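Local coordinates for putidaredoxin reductase (Pseudomonas putida, PDB 1Q1R), which probably passes electrons from NADH through its bound FAD to the iron-sulfur protein putidaredoxin, which supplies the cytochrome P450cam monooxygenase, at residues A[84-89]-A[104-109]. Sequence-based numbering, arbitrary orientation.
Sequences TAINRD and DRLVLA. With FAD (flavin-adenine dinucleotide), chain C.
Ile-86 meets Leu-106 and Leu-108 tip to tip across the seam between two beta-sheets whose backbones stay well apart, the CA atoms of Ile-86 and Leu-106 being 9.5 Å from each other. Strand 83-87 is an outer strand of a three-stranded antiparallel sheet, and strand 105-108 belongs to the five-stranded parallel sheet of the FAD-binding, Rossmann-type domain.

From CB of Ile-86, which points toward the parallel sheet, two branches run out. The short one ends at CG2, anti to the backbone N, and packs on CD2 of Leu-106 at 3.7 Å. The longer one starts at CG1, lying beside the backbone N (chi1 -55°), and an extended chi2 of 170° carries CD1 out to face the tips of both leucines. There CD1 lies 4.0 Å from Leu-106 CD2 and the same distance from both CD1 and CD2 of Leu-108. One isoleucine thus spans two leucines, for alternate residues of a strand face the same way and beta-branching gives Ile-86 two separate arms.

The leucines suit their places because each carries its fork one carbon further out than a beta-branched residue would, so that its methyls meet Ile-86 across the space between the sheets. Both also touch Val-10 of strand 6-10 and Ile-279 of strand 279-281, the neighbours on either side in the parallel sheet, while Ile-86 also rests on Tyr-103.

Just past the strand, the backbone of Ala-109 approaches the cofactor, its O lying 3.3 Å from C5B of FAD. All three touching residues are buried and the contacts between them are wholly apolar, which implies that the two sheets are held here by hydrophobic burial and close methyl packing, with little directional preference.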
ATOM      1  N   THR A  84      17.079  -4.749  16.527  1.00 38.35           N
ATOM      2  CA  THR A  84      16.740  -6.116  16.906  1.00 38.73           C
ATOM      3  C   THR A  84      15.853  -6.261  18.137  1.00 39.30           C
ATOM      4  O   THR A  84      15.230  -7.302  18.331  1.00 39.69           O
ATOM      5  CB  THR A  84      18.015  -6.954  17.131  1.00 38.57           C
ATOM      6  OG1 THR A  84      18.871  -6.279  18.061  1.00 38.22           O
ATOM      7  CG2 THR A  84      18.761  -7.155  15.819  1.00 37.66           C
ATOM      8  N   ALA A  85      15.790  -5.232  18.970  1.00 40.09           N
ATOM      9  CA  ALA A  85      14.964  -5.322  20.163  1.00 41.79           C
ATOM     10  C   ALA A  85      14.692  -3.977  20.811  1.00 42.42           C
ATOM     11  O   ALA A  85      15.413  -3.004  20.592  1.00 42.92           O
ATOM     12  CB  ALA A  85      15.617  -6.263  21.179  1.00 41.98           C
ATOM     13  N   ILE A  86      13.634  -3.939  21.614  1.00 43.20           N
ATOM     14  CA  ILE A  86      13.251  -2.733  22.332  1.00 44.34           C
ATOM     15  C   ILE A  86      13.258  -3.046  23.822  1.00 44.81           C
ATOM     16  O   ILE A  86      12.753  -4.083  24.244  1.00 44.47           O
ATOM     17  CB  ILE A  86      11.823  -2.270  21.961  1.00 44.29           C
ATOM     18  CG1 ILE A  86      11.690  -2.100  20.447  1.00 44.92           C
ATOM     19  CG2 ILE A  86      11.511  -0.957  22.662  1.00 44.23           C
ATOM     20  CD1 ILE A  86      10.266  -1.872  19.993  1.00 45.04           C
ATOM     21  N   ASN A  87      13.842  -2.151  24.610  1.00 46.22           N
ATOM     22  CA  ASN A  87      13.878  -2.313  26.055  1.00 47.55           C
ATOM     23  C   ASN A  87      13.067  -1.180  26.647  1.00 47.50           C
ATOM     24  O   ASN A  87      13.586  -0.103  26.935  1.00 47.46           O
ATOM     25  CB  ASN A  87      15.316  -2.277  26.574  1.00 49.12           C
ATOM     26  CG  ASN A  87      15.948  -3.650  26.603  1.00 50.70           C
ATOM     27  OD1 ASN A  87      15.983  -4.348  25.592  1.00 51.50           O
ATOM     28  ND2 ASN A  87      16.447  -4.052  27.770  1.00 52.32           N
ATOM     29  N   ARG A  88      11.775  -1.441  26.802  1.00 48.51           N
ATOM     30  CA  ARG A  88      10.830  -0.469  27.328  1.00 49.65           C
ATOM     31  C   ARG A  88      11.267   0.074  28.682  1.00 50.64           C
ATOM     32  O   ARG A  88      11.139   1.269  28.954  1.00 50.87           O
ATOM     33  CB  ARG A  88       9.453  -1.123  27.424  1.00 49.50           C
ATOM     34  CG  ARG A  88       8.962  -1.658  26.082  1.00 49.05           C
ATOM     35  CD  ARG A  88       7.799  -2.613  26.247  1.00 48.42           C
ATOM     36  NE  ARG A  88       6.706  -2.013  27.003  1.00 48.29           N
ATOM     37  CZ  ARG A  88       5.603  -2.664  27.351  1.00 48.13           C
ATOM     38  NH1 ARG A  88       5.448  -3.936  27.005  1.00 48.11           N
ATOM     39  NH2 ARG A  88       4.659  -2.048  28.048  1.00 48.60           N
ATOM     40  N   ASP A  89      11.794  -0.813  29.519  1.00 51.77           N
ATOM     41  CA  ASP A  89      12.260  -0.446  30.847  1.00 52.76           C
ATOM     42  C   ASP A  89      13.307   0.673  30.814  1.00 52.59           C
ATOM     43  O   ASP A  89      13.088   1.743  31.379  1.00 52.41           O
ATOM     44  CB  ASP A  89      12.808  -1.689  31.551  1.00 54.16           C
ATOM     45  CG  ASP A  89      13.857  -2.413  30.727  1.00 55.21           C
ATOM     46  OD1 ASP A  89      13.770  -2.386  29.481  1.00 55.56           O
ATOM     47  OD2 ASP A  89      14.765  -3.025  31.329  1.00 56.71           O
ATOM     48  N   ASP A 104      12.849   8.928  24.350  1.00 43.33           N
ATOM     49  CA  ASP A 104      11.851   9.466  25.260  1.00 43.69           C
ATOM     50  C   ASP A 104      10.536   9.129  24.573  1.00 43.14           C
ATOM     51  O   ASP A 104       9.525   8.854  25.219  1.00 43.24           O
ATOM     52  CB  ASP A 104      12.008  10.980  25.405  1.00 45.05           C
ATOM     53  CG  ASP A 104      13.267  11.362  26.157  1.00 45.98           C
ATOM     54  OD1 ASP A 104      13.426  10.905  27.309  1.00 47.15           O
ATOM     55  OD2 ASP A 104      14.096  12.114  25.603  1.00 46.50           O
ATOM     56  N   ARG A 105      10.586   9.138  23.242  1.00 42.11           N
ATOM     57  CA  ARG A 105       9.447   8.823  22.385  1.00 40.70           C
ATOM     58  C   ARG A 105       9.927   7.888  21.275  1.00 38.07           C
ATOM     59  O   ARG A 105      10.883   8.194  20.569  1.00 36.95           O
ATOM     60  CB  ARG A 105       8.867  10.104  21.771  1.00 42.05           C
ATOM     61  CG  ARG A 105       7.765  10.757  22.595  1.00 45.43           C
ATOM     62  CD  ARG A 105       8.228  11.061  24.001  1.00 48.12           C
ATOM     63  NE  ARG A 105       7.157  10.879  24.975  1.00 50.56           N
ATOM     64  CZ  ARG A 105       6.195  11.764  25.208  1.00 51.45           C
ATOM     65  NH1 ARG A 105       6.166  12.910  24.539  1.00 52.28           N
ATOM     66  NH2 ARG A 105       5.260  11.499  26.110  1.00 52.23           N
ATOM     67  N   LEU A 106       9.263   6.749  21.132  1.00 35.81           N
ATOM     68  CA  LEU A 106       9.624   5.775  20.111  1.00 34.55           C
ATOM     69  C   LEU A 106       8.492   5.598  19.095  1.00 33.63           C
ATOM     70  O   LEU A 106       7.325   5.451  19.466  1.00 33.55           O
ATOM     71  CB  LEU A 106       9.950   4.431  20.768  1.00 33.96           C
ATOM     72  CG  LEU A 106      10.397   3.284  19.857  1.00 34.51           C
ATOM     73  CD1 LEU A 106      11.647   3.691  19.090  1.00 33.81           C
ATOM     74  CD2 LEU A 106      10.655   2.038  20.694  1.00 33.91           C
ATOM     75  N   VAL A 107       8.847   5.622  17.814  1.00 31.39           N
ATOM     76  CA  VAL A 107       7.873   5.454  16.742  1.00 29.08           C
ATOM     77  C   VAL A 107       8.254   4.259  15.881  1.00 28.22           C
ATOM     78  O   VAL A 107       9.343   4.217  15.308  1.00 28.35           O
ATOM     79  CB  VAL A 107       7.803   6.706  15.839  1.00 29.44           C
ATOM     80  CG1 VAL A 107       6.830   6.468  14.682  1.00 27.53           C
ATOM     81  CG2 VAL A 107       7.373   7.917  16.658  1.00 28.91           C
ATOM     82  N   LEU A 108       7.357   3.285  15.799  1.00 27.01           N
ATOM     83  CA  LEU A 108       7.598   2.099  14.998  1.00 26.70           C
ATOM     84  C   LEU A 108       6.925   2.238  13.631  1.00 26.92           C
ATOM     85  O   LEU A 108       5.705   2.088  13.501  1.00 26.38           O
ATOM     86  CB  LEU A 108       7.079   0.856  15.728  1.00 26.24           C
ATOM     87  CG  LEU A 108       7.694   0.631  17.122  1.00 26.78           C
ATOM     88  CD1 LEU A 108       7.166  -0.665  17.709  1.00 26.14           C
ATOM     89  CD2 LEU A 108       9.223   0.589  17.020  1.00 25.26           C
ATOM     90  N   ALA A 109       7.737   2.542  12.622  1.00 25.73           N
ATOM     91  CA  ALA A 109       7.269   2.711  11.250  1.00 25.35           C
ATOM     92  C   ALA A 109       7.934   1.603  10.441  1.00 25.22           C
ATOM     93  O   ALA A 109       8.590   1.856   9.431  1.00 25.60           O
ATOM     94  CB  ALA A 109       7.695   4.077  10.728  1.00 25.04           C
TER
HETATM   95  PA  FAD C 749       7.686   0.517   4.379  1.00 22.85           P
HETATM   96  O1A FAD C 749       7.755  -0.962   4.319  1.00 21.51           O
HETATM   97  O2A FAD C 749       7.727   1.279   3.109  1.00 23.56           O
HETATM   98  O5B FAD C 749       8.857   1.067   5.323  1.00 22.88           O
HETATM   99  C5B FAD C 749       9.261   0.373   6.509  1.00 24.60           C
HETATM  100  C4B FAD C 749      10.798   0.357   6.573  1.00 25.32           C
HETATM  101  O4B FAD C 749      11.238   0.010   7.935  1.00 24.74           O
HETATM  102  C3B FAD C 749      11.375  -0.733   5.656  1.00 25.39           C
HETATM  103  O3B FAD C 749      12.590  -0.253   5.064  1.00 25.67           O
HETATM  104  C2B FAD C 749      11.694  -1.853   6.614  1.00 25.76           C
HETATM  105  O2B FAD C 749      12.757  -2.661   6.099  1.00 26.90           O
HETATM  106  C1B FAD C 749      12.176  -1.083   7.826  1.00 25.83           C
HETATM  107  N9A FAD C 749      12.258  -1.894   9.072  1.00 27.11           N
HETATM  108  C8A FAD C 749      11.361  -2.794   9.512  1.00 27.77           C
HETATM  109  N7A FAD C 749      11.805  -3.328  10.657  1.00 28.81           N
HETATM  110  C5A FAD C 749      12.977  -2.766  10.941  1.00 28.55           C
HETATM  111  C6A FAD C 749      13.896  -2.921  11.981  1.00 29.91           C
HETATM  112  N6A FAD C 749      13.667  -3.799  12.956  1.00 29.37           N
HETATM  113  N1A FAD C 749      15.029  -2.176  11.983  1.00 29.68           N
HETATM  114  C2A FAD C 749      15.278  -1.297  11.002  1.00 29.78           C
HETATM  115  N3A FAD C 749      14.409  -1.136   9.994  1.00 27.80           N
HETATM  116  C4A FAD C 749      13.261  -1.855   9.943  1.00 27.75           C
HETATM  117  N1  FAD C 749       0.126   3.102  -2.099  1.00 21.11           N
HETATM  118  C2  FAD C 749      -0.784   3.999  -2.670  1.00 21.86           C
HETATM  119  O2  FAD C 749      -1.516   4.675  -1.949  1.00 25.16           O
HETATM  120  N3  FAD C 749      -0.842   4.128  -4.069  1.00 19.74           N
HETATM  121  C4  FAD C 749       0.018   3.360  -4.889  1.00 20.01           C
HETATM  122  O4  FAD C 749      -0.013   3.516  -6.109  1.00 19.62           O
HETATM  123  C4X FAD C 749       0.928   2.458  -4.313  1.00 19.58           C
HETATM  124  N5  FAD C 749       1.797   1.752  -5.091  1.00 18.41           N
HETATM  125  C5X FAD C 749       2.742   0.922  -4.560  1.00 18.89           C
HETATM  126  C6  FAD C 749       3.641   0.232  -5.401  1.00 17.76           C
HETATM  127  C7  FAD C 749       4.635  -0.607  -4.849  1.00 17.37           C
HETATM  128  C7M FAD C 749       5.581  -1.376  -5.791  1.00 17.13           C
HETATM  129  C8  FAD C 749       4.736  -0.750  -3.442  1.00 16.67           C
HETATM  130  C8M FAD C 749       5.821  -1.632  -2.804  1.00 16.73           C
HETATM  131  C9  FAD C 749       3.839  -0.063  -2.605  1.00 17.47           C
HETATM  132  C9A FAD C 749       2.842   0.771  -3.157  1.00 17.80           C
HETATM  133  N10 FAD C 749       1.937   1.486  -2.325  1.00 20.28           N
HETATM  134  C10 FAD C 749       0.979   2.338  -2.914  1.00 19.12           C
HETATM  135  C1' FAD C 749       1.987   1.330  -0.840  1.00 20.18           C
HETATM  136  C2' FAD C 749       2.686   2.529  -0.194  1.00 20.72           C
HETATM  137  O2' FAD C 749       3.917   2.778  -0.881  1.00 21.17           O
HETATM  138  C3' FAD C 749       2.958   2.270   1.300  1.00 20.70           C
HETATM  139  O3' FAD C 749       1.728   1.920   1.946  1.00 21.65           O
HETATM  140  C4' FAD C 749       3.556   3.516   1.967  1.00 21.09           C
HETATM  141  O4' FAD C 749       4.778   3.867   1.315  1.00 21.15           O
HETATM  142  C5' FAD C 749       3.839   3.297   3.463  1.00 21.79           C
HETATM  143  O5' FAD C 749       4.943   2.404   3.685  1.00 20.68           O
HETATM  144  P   FAD C 749       5.570   2.300   5.171  1.00 20.36           P
HETATM  145  O1P FAD C 749       6.548   3.395   5.336  1.00 18.93           O
HETATM  146  O2P FAD C 749       4.445   2.223   6.130  1.00 20.08           O
HETATM  147  O3P FAD C 749       6.318   0.859   5.182  1.00 22.24           O